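Local coordinates for protein Cyp101j2 (Sphingobium yanoikuyae, PDB 5KYO) that acts as a heme-containing cytochrome P450 monooxygenase and probably hydroxylates the monoterpenoid 1,8-cineole, at residues A[174-179]-A[394-399]; A[89-94]-A[328-333]. All blocks are in the same frame, centred on the assembly; numbering follows the deposited sequence.

Contact 1. Residues A[174-179]-A[394-399]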
ATOM      1  N   HIS A 174       9.361  12.194   7.480  1.00 13.83           N
ATOM      2  CA  HIS A 174       9.304  12.097   8.940  1.00 13.81           C
ATOM      3  C   HIS A 174       8.398  13.140   9.600  1.00 22.17           C
ATOM      4  O   HIS A 174       7.661  12.808  10.544  1.00 20.62           O
ATOM      5  CB  HIS A 174      10.702  12.195   9.543  1.00 18.68           C
ATOM      6  CG  HIS A 174      11.663  11.200   8.981  1.00 25.74           C
ATOM      7  ND1 HIS A 174      11.270   9.941   8.581  1.00 23.84           N
ATOM      8  CD2 HIS A 174      12.989  11.281   8.722  1.00 33.87           C
ATOM      9  CE1 HIS A 174      12.318   9.283   8.117  1.00 26.40           C
ATOM     10  NE2 HIS A 174      13.374  10.074   8.190  1.00 30.15           N
ATOM     11  N   GLU A 175       8.437  14.383   9.111  1.00 13.78           N
ATOM     12  CA  GLU A 175       7.705  15.473   9.772  1.00 13.77           C
ATOM     13  C   GLU A 175       6.249  15.608   9.358  1.00 13.79           C
ATOM     14  O   GLU A 175       5.478  16.312  10.023  1.00 14.74           O
ATOM     15  CB  GLU A 175       8.431  16.822   9.530  1.00 14.63           C
ATOM     16  CG  GLU A 175       9.837  16.888  10.153  1.00 20.12           C
ATOM     17  CD  GLU A 175      10.562  18.213   9.879  1.00 22.94           C
ATOM     18  OE1 GLU A 175      10.056  19.273  10.293  1.00 24.66           O
ATOM     19  OE2 GLU A 175      11.642  18.197   9.238  1.00 23.31           O
ATOM     20  N   PHE A 176       5.845  14.953   8.274  1.00 13.82           N
ATOM     21  CA  PHE A 176       4.465  15.095   7.799  1.00 13.84           C
ATOM     22  C   PHE A 176       3.808  13.736   7.521  1.00 13.88           C
ATOM     23  O   PHE A 176       2.872  13.339   8.247  1.00 16.59           O
ATOM     24  CB  PHE A 176       4.391  15.987   6.543  1.00 13.85           C
ATOM     25  CG  PHE A 176       2.986  16.264   6.093  1.00 13.87           C
ATOM     26  CD1 PHE A 176       2.229  17.240   6.715  1.00 13.86           C
ATOM     27  CD2 PHE A 176       2.395  15.492   5.101  1.00 13.91           C
ATOM     28  CE1 PHE A 176       0.905  17.456   6.334  1.00 13.88           C
ATOM     29  CE2 PHE A 176       1.091  15.712   4.709  1.00 17.44           C
ATOM     30  CZ  PHE A 176       0.339  16.698   5.338  1.00 15.30           C
ATOM     31  N   ALA A 177       4.292  13.041   6.486  1.00 15.33           N
ATOM     32  CA  ALA A 177       3.635  11.842   5.970  1.00 13.93           C
ATOM     33  C   ALA A 177       3.475  10.805   7.064  1.00 13.94           C
ATOM     34  O   ALA A 177       2.413  10.251   7.210  1.00 13.96           O
ATOM     35  CB  ALA A 177       4.415  11.250   4.783  1.00 13.95           C
ATOM     36  N   GLU A 178       4.539  10.565   7.822  1.00 13.91           N
ATOM     37  CA  GLU A 178       4.536   9.537   8.872  1.00 13.92           C
ATOM     38  C   GLU A 178       3.670   9.896  10.084  1.00 17.33           C
ATOM     39  O   GLU A 178       3.324   9.024  10.897  1.00 17.45           O
ATOM     40  CB  GLU A 178       5.967   9.253   9.338  1.00 13.90           C
ATOM     41  CG  GLU A 178       6.710   8.291   8.407  1.00 25.90           C
ATOM     42  CD  GLU A 178       8.209   8.171   8.690  1.00 32.63           C
ATOM     43  OE1 GLU A 178       8.705   8.821   9.634  1.00 33.00           O
ATOM     44  OE2 GLU A 178       8.891   7.413   7.957  1.00 24.47           O
ATOM     45  N   GLN A 179       3.319  11.170  10.209  1.00 15.44           N
ATOM     46  CA  GLN A 179       2.523  11.638  11.347  1.00 20.45           C
ATOM     47  C   GLN A 179       1.020  11.432  11.168  1.00 13.91           C
ATOM     48  O   GLN A 179       0.248  11.769  12.049  1.00 19.61           O
ATOM     49  CB  GLN A 179       2.794  13.120  11.593  1.00 17.61           C
ATOM     50  CG  GLN A 179       4.259  13.452  11.732  1.00 20.65           C
ATOM     51  CD  GLN A 179       4.802  13.069  13.081  1.00 30.47           C
ATOM     52  OE1 GLN A 179       4.052  12.675  13.974  1.00 33.70           O
ATOM     53  NE2 GLN A 179       6.114  13.171  13.237  1.00 33.82           N
ATOM     54  N   ARG A 394      -5.073  19.793  -0.713  1.00 18.71           N
ATOM     55  CA  ARG A 394      -5.781  21.067  -0.578  1.00 19.40           C
ATOM     56  C   ARG A 394      -5.166  21.941   0.504  1.00 24.06           C
ATOM     57  O   ARG A 394      -4.919  23.123   0.283  1.00 14.03           O
ATOM     58  CB  ARG A 394      -7.266  20.846  -0.280  1.00 18.54           C
ATOM     59  CG  ARG A 394      -8.049  20.300  -1.462  1.00 49.12           C
ATOM     60  CD  ARG A 394      -9.546  20.250  -1.192  1.00 55.15           C
ATOM     61  NE  ARG A 394     -10.263  19.478  -2.204  1.00 55.40           N
ATOM     62  CZ  ARG A 394     -11.587  19.447  -2.322  1.00 51.02           C
ATOM     63  NH1 ARG A 394     -12.344  20.156  -1.497  1.00 43.75           N
ATOM     64  NH2 ARG A 394     -12.154  18.716  -3.275  1.00 54.29           N
ATOM     65  N   GLU A 395      -4.937  21.378   1.685  1.00 15.50           N
ATOM     66  CA  GLU A 395      -4.330  22.171   2.759  1.00 17.73           C
ATOM     67  C   GLU A 395      -2.863  22.530   2.515  1.00 14.38           C
ATOM     68  O   GLU A 395      -2.419  23.578   2.967  1.00 13.93           O
ATOM     69  CB  GLU A 395      -4.452  21.451   4.100  1.00 13.97           C
ATOM     70  CG  GLU A 395      -5.889  21.170   4.489  1.00 14.00           C
ATOM     71  CD  GLU A 395      -6.733  22.437   4.633  1.00 26.58           C
ATOM     72  OE1 GLU A 395      -6.167  23.523   4.875  1.00 22.76           O
ATOM     73  OE2 GLU A 395      -7.967  22.342   4.514  1.00 29.28           O
ATOM     74  N   TRP A 396      -2.101  21.663   1.848  1.00 13.96           N
ATOM     75  CA  TRP A 396      -0.719  21.989   1.575  1.00 13.93           C
ATOM     76  C   TRP A 396      -0.703  23.186   0.620  1.00 14.52           C
ATOM     77  O   TRP A 396      -0.051  24.199   0.889  1.00 16.92           O
ATOM     78  CB  TRP A 396       0.067  20.791   0.981  1.00 13.94           C
ATOM     79  CG  TRP A 396       1.552  21.091   0.887  1.00 20.82           C
ATOM     80  CD1 TRP A 396       2.172  21.882  -0.039  1.00 15.94           C
ATOM     81  CD2 TRP A 396       2.585  20.624   1.764  1.00 13.89           C
ATOM     82  NE1 TRP A 396       3.515  21.940   0.210  1.00 16.01           N
ATOM     83  CE2 TRP A 396       3.796  21.186   1.319  1.00 15.71           C
ATOM     84  CE3 TRP A 396       2.599  19.802   2.895  1.00 13.88           C
ATOM     85  CZ2 TRP A 396       5.012  20.931   1.944  1.00 19.97           C
ATOM     86  CZ3 TRP A 396       3.817  19.554   3.516  1.00 14.57           C
ATOM     87  CH2 TRP A 396       5.001  20.113   3.037  1.00 16.53           C
ATOM     88  N   PHE A 397      -1.448  23.092  -0.480  1.00 13.97           N
ATOM     89  CA  PHE A 397      -1.366  24.144  -1.496  1.00 18.20           C
ATOM     90  C   PHE A 397      -1.974  25.472  -1.024  1.00 16.08           C
ATOM     91  O   PHE A 397      -1.605  26.527  -1.527  1.00 15.37           O
ATOM     92  CB  PHE A 397      -2.018  23.690  -2.803  1.00 14.02           C
ATOM     93  CG  PHE A 397      -1.072  22.922  -3.688  1.00 15.30           C
ATOM     94  CD1 PHE A 397      -0.101  23.587  -4.419  1.00 17.09           C
ATOM     95  CD2 PHE A 397      -1.111  21.541  -3.723  1.00 14.94           C
ATOM     96  CE1 PHE A 397       0.781  22.881  -5.221  1.00 20.35           C
ATOM     97  CE2 PHE A 397      -0.224  20.824  -4.507  1.00 19.39           C
ATOM     98  CZ  PHE A 397       0.721  21.482  -5.252  1.00 14.93           C
ATOM     99  N   ALA A 398      -2.867  25.432  -0.040  1.00 13.97           N
ATOM    100  CA  ALA A 398      -3.381  26.680   0.519  1.00 13.96           C
ATOM    101  C   ALA A 398      -2.288  27.456   1.259  1.00 17.09           C
ATOM    102  O   ALA A 398      -2.322  28.697   1.289  1.00 15.26           O
ATOM    103  CB  ALA A 398      -4.552  26.425   1.458  1.00 13.97           C
ATOM    104  N   ARG A 399      -1.344  26.725   1.851  1.00 13.90           N
ATOM    105  CA  ARG A 399      -0.369  27.273   2.790  1.00 13.86           C
ATOM    106  C   ARG A 399       1.070  27.381   2.274  1.00 13.84           C
ATOM    107  O   ARG A 399       1.779  28.315   2.632  1.00 13.81           O
ATOM    108  CB  ARG A 399      -0.360  26.431   4.085  1.00 16.46           C
ATOM    109  CG  ARG A 399      -1.710  26.454   4.818  1.00 15.30           C
ATOM    110  CD  ARG A 399      -1.835  25.480   5.999  1.00 22.25           C
ATOM    111  NE  ARG A 399      -3.013  25.868   6.797  1.00 22.09           N
ATOM    112  CZ  ARG A 399      -4.248  25.555   6.444  1.00 17.44           C
ATOM    113  NH1 ARG A 399      -4.426  24.836   5.344  1.00 23.47           N
ATOM    114  NH2 ARG A 399      -5.303  25.956   7.162  1.00 14.80           N
TER

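Contact 2. Residues A[89-94]-A[328-333]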
ATOM      1  N   SER A  89       1.154  -6.681 -17.778  1.00 33.67           N
ATOM      2  CA  SER A  89      -0.050  -6.181 -17.106  1.00 38.94           C
ATOM      3  C   SER A  89      -1.141  -7.243 -16.962  1.00 39.25           C
ATOM      4  O   SER A  89      -1.569  -7.567 -15.850  1.00 28.91           O
ATOM      5  CB  SER A  89      -0.614  -4.971 -17.853  1.00 33.73           C
ATOM      6  OG  SER A  89      -1.886  -4.605 -17.337  1.00 32.69           O
ATOM      7  N   ASP A  90      -1.590  -7.780 -18.091  1.00 42.34           N
ATOM      8  CA  ASP A  90      -2.697  -8.733 -18.089  1.00 37.84           C
ATOM      9  C   ASP A  90      -2.376  -9.940 -17.213  1.00 30.96           C
ATOM     10  O   ASP A  90      -3.231 -10.447 -16.492  1.00 28.09           O
ATOM     11  CB  ASP A  90      -3.023  -9.172 -19.518  1.00 40.94           C
ATOM     12  CG  ASP A  90      -3.607  -8.048 -20.351  1.00 51.91           C
ATOM     13  OD1 ASP A  90      -4.794  -7.717 -20.154  1.00 58.34           O
ATOM     14  OD2 ASP A  90      -2.877  -7.490 -21.195  1.00 54.97           O
ATOM     15  N   LEU A  91      -1.126 -10.379 -17.274  1.00 37.53           N
ATOM     16  CA  LEU A  91      -0.644 -11.486 -16.463  1.00 36.25           C
ATOM     17  C   LEU A  91      -0.732 -11.186 -14.961  1.00 29.97           C
ATOM     18  O   LEU A  91      -1.300 -11.960 -14.186  1.00 23.90           O
ATOM     19  CB  LEU A  91       0.793 -11.803 -16.849  1.00 23.61           C
ATOM     20  CG  LEU A  91       1.318 -13.101 -16.245  1.00 42.20           C
ATOM     21  CD1 LEU A  91       0.477 -14.282 -16.706  1.00 49.10           C
ATOM     22  CD2 LEU A  91       2.775 -13.289 -16.599  1.00 37.49           C
ATOM     23  N   ALA A  92      -0.155 -10.056 -14.565  1.00 28.33           N
ATOM     24  CA  ALA A  92      -0.190  -9.597 -13.175  1.00 27.91           C
ATOM     25  C   ALA A  92      -1.609  -9.561 -12.606  1.00 26.81           C
ATOM     26  O   ALA A  92      -1.860 -10.034 -11.491  1.00 29.68           O
ATOM     27  CB  ALA A  92       0.461  -8.217 -13.075  1.00 20.12           C
ATOM     28  N   GLU A  93      -2.546  -9.017 -13.376  1.00 26.29           N
ATOM     29  CA  GLU A  93      -3.930  -8.901 -12.912  1.00 26.68           C
ATOM     30  C   GLU A  93      -4.610 -10.254 -12.789  1.00 28.66           C
ATOM     31  O   GLU A  93      -5.501 -10.436 -11.949  1.00 28.59           O
ATOM     32  CB  GLU A  93      -4.748  -8.002 -13.836  1.00 30.85           C
ATOM     33  CG  GLU A  93      -4.346  -6.529 -13.772  1.00 37.72           C
ATOM     34  CD  GLU A  93      -5.327  -5.618 -14.489  1.00 39.59           C
ATOM     35  OE1 GLU A  93      -5.961  -6.071 -15.467  1.00 42.26           O
ATOM     36  OE2 GLU A  93      -5.476  -4.452 -14.065  1.00 37.22           O
ATOM     37  N   THR A  94      -4.199 -11.190 -13.640  1.00 27.22           N
ATOM     38  CA  THR A  94      -4.691 -12.566 -13.578  1.00 28.81           C
ATOM     39  C   THR A  94      -4.233 -13.261 -12.299  1.00 25.93           C
ATOM     40  O   THR A  94      -5.044 -13.826 -11.584  1.00 27.39           O
ATOM     41  CB  THR A  94      -4.226 -13.393 -14.802  1.00 28.30           C
ATOM     42  OG1 THR A  94      -4.925 -12.954 -15.975  1.00 25.58           O
ATOM     43  CG2 THR A  94      -4.499 -14.879 -14.584  1.00 26.57           C
ATOM     44  N   GLU A 328      -0.165 -25.964 -15.224  1.00 49.32           N
ATOM     45  CA  GLU A 328       0.388 -25.445 -16.459  1.00 50.02           C
ATOM     46  C   GLU A 328      -0.014 -23.983 -16.575  1.00 48.90           C
ATOM     47  O   GLU A 328      -1.201 -23.651 -16.625  1.00 47.70           O
ATOM     48  CB  GLU A 328      -0.106 -26.245 -17.666  1.00 52.35           C
ATOM     49  N   PHE A 329       0.986 -23.114 -16.600  1.00 51.41           N
ATOM     50  CA  PHE A 329       0.759 -21.682 -16.699  1.00 46.72           C
ATOM     51  C   PHE A 329       1.947 -21.051 -17.413  1.00 38.83           C
ATOM     52  O   PHE A 329       3.097 -21.324 -17.073  1.00 33.96           O
ATOM     53  CB  PHE A 329       0.562 -21.074 -15.308  1.00 45.56           C
ATOM     54  CG  PHE A 329       0.032 -19.661 -15.317  1.00 42.94           C
ATOM     55  CD1 PHE A 329      -1.277 -19.397 -15.695  1.00 41.79           C
ATOM     56  CD2 PHE A 329       0.832 -18.604 -14.917  1.00 37.11           C
ATOM     57  CE1 PHE A 329      -1.770 -18.104 -15.688  1.00 35.57           C
ATOM     58  CE2 PHE A 329       0.343 -17.311 -14.912  1.00 33.04           C
ATOM     59  CZ  PHE A 329      -0.958 -17.063 -15.298  1.00 30.70           C
ATOM     60  N   GLU A 330       1.650 -20.232 -18.416  1.00 36.95           N
ATOM     61  CA  GLU A 330       2.656 -19.466 -19.147  1.00 42.36           C
ATOM     62  C   GLU A 330       3.787 -20.320 -19.718  1.00 43.41           C
ATOM     63  O   GLU A 330       4.936 -19.873 -19.794  1.00 38.12           O
ATOM     64  CB  GLU A 330       3.233 -18.372 -18.246  1.00 43.64           C
ATOM     65  CG  GLU A 330       2.268 -17.213 -18.002  1.00 44.93           C
ATOM     66  CD  GLU A 330       1.972 -16.435 -19.266  1.00 44.53           C
ATOM     67  OE1 GLU A 330       2.907 -15.819 -19.821  1.00 44.51           O
ATOM     68  OE2 GLU A 330       0.809 -16.442 -19.716  1.00 47.33           O
ATOM     69  N   GLY A 331       3.454 -21.544 -20.122  1.00 41.87           N
ATOM     70  CA  GLY A 331       4.405 -22.410 -20.798  1.00 39.31           C
ATOM     71  C   GLY A 331       5.388 -23.086 -19.867  1.00 37.00           C
ATOM     72  O   GLY A 331       6.347 -23.723 -20.307  1.00 39.67           O
ATOM     73  N   VAL A 332       5.166 -22.940 -18.569  1.00 33.08           N
ATOM     74  CA  VAL A 332       5.981 -23.653 -17.596  1.00 35.73           C
ATOM     75  C   VAL A 332       5.095 -24.451 -16.654  1.00 33.92           C
ATOM     76  O   VAL A 332       3.871 -24.308 -16.664  1.00 37.73           O
ATOM     77  CB  VAL A 332       6.876 -22.702 -16.766  1.00 35.14           C
ATOM     78  CG1 VAL A 332       7.856 -21.987 -17.657  1.00 37.88           C
ATOM     79  CG2 VAL A 332       6.029 -21.702 -15.966  1.00 30.32           C
ATOM     80  N   LEU A 333       5.724 -25.305 -15.856  1.00 41.03           N
ATOM     81  CA  LEU A 333       5.013 -26.053 -14.832  1.00 38.28           C
ATOM     82  C   LEU A 333       5.209 -25.400 -13.473  1.00 32.29           C
ATOM     83  O   LEU A 333       6.324 -25.364 -12.939  1.00 33.84           O
ATOM     84  CB  LEU A 333       5.486 -27.510 -14.782  1.00 44.17           C
ATOM     85  CG  LEU A 333       4.740 -28.397 -13.778  1.00 44.21           C
ATOM     86  CD1 LEU A 333       3.270 -28.542 -14.158  1.00 43.85           C
ATOM     87  CD2 LEU A 333       5.406 -29.762 -13.643  1.00 47.02           C
TER

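Contact 1. Residues A[174-179]-A[394-399]
Phe176 and Trp396 form a T-shaped aromatic pair in the helical part of the cytochrome P450 fold, joining the short helix 172-177 to the C-terminal part of helix 382-399. The latter corresponds to the L helix of this family. In the T-shaped pair Trp396 supplies the edge and Phe176 the face: CZ3 of Trp396 stands over the phenyl ring, displaced toward its rim, and comes nearest to Phe176 CD1 at 4.3 Å. The two six-membered rings are almost perpendicular (85°), with their centroids 5.5 Å apart. Such a meeting points the polarised C-H of the indole edge at the electron-rich phenyl face. In both residues CG lies anti to the backbone N (chi1 -175° for Phe176), and this extended course lets the rings bridge backbones whose CA atoms, at Phe176 and Trp396, are 10.6 Å apart.

The pair belongs to a larger aromatic cluster. Phe172 meets both rings, while Phe403 and Phe283 pack against the indole, the latter from helix 273-288. Both touching residues are buried, and no hydrogen bond crosses between the segments, so apolar and aromatic packing alone joins them.

The side-chain polar interactions lie within 174-179 or lead to a third part of the fold. Arg399 forms a salt bridge through NE with Glu162, tying this part of the chain to helix 149-164. In segment 174-179, Gln179 curls back so that its NE2 donates to His174 O at 3.1 Å, lying in the plane of that carbonyl. The same residue, His174, donates from ND1 to Glu178 OE1 at 3.0 Å, approaching the oxygen from above the carboxylate plane, 41° out of it.

Contact 2. Residues A[89-94]-A[328-333]
Leu91, on helix 89-97, the B helix of the cytochrome P450 fold, sets one methyl against both Phe329 and Glu330 and the other against Glu330 alone, on the small beta hairpin after the K helix (303-313), whose strands 327-329 and 332-334 are joined by a type I' turn. CG of Leu91 lies anti to the backbone N (chi1 -170°), which carries the branch out toward the hairpin. Methyl CD1 approaches the phenyl ring obliquely, 3.4 Å from Phe329 CZ, in tight packing. The same CD1 sits 3.7 Å from Glu330 CG, while Leu91 CD2 lies 4.1 Å from Glu330 OE1. The glutamate chain comes from the opposite direction and bends at chi2, thereby laying methylene and carboxylate carbon alike against the leucine. With an alanine in place of Glu330, this cover would be lost and the methyls of Leu91 would probably face a gap on the turn side. Leu74 of strand 74-77 also packs on Leu91 and Glu330, and Phe102 edge-to-face with Phe329.

One helical turn on, Thr94 adds CG2, 4.2 Å from Phe329 CZ and likewise oblique to the ring. Its OG1 donates to Asp90 O at 3.1 Å, and Thr94 N reaches that oxygen from the other face of its carbonyl plane. No hydrogen bond crosses, so the contact rests on van der Waals packing, with the Glu330 carboxylate against the leucine methyls and without a polar partner in segment 89-94.

From the N terminus, the chain first passes 89-94, then 174-179, before 328-333 returns to the first of these and closes contact 2 over a loop of 233 residues. Segment 394-399 then closes contact 1 over 214 residues. The segments alternate, so the two loops cross rather than nest. Contact 2 joins an early helix to a late beta hairpin beside the mixed sheet, whereas contact 1 draws two helices together in the helical part of the fold. Their centres are 41 Å apart, on opposite sides of the centre of the chain, and they do not touch.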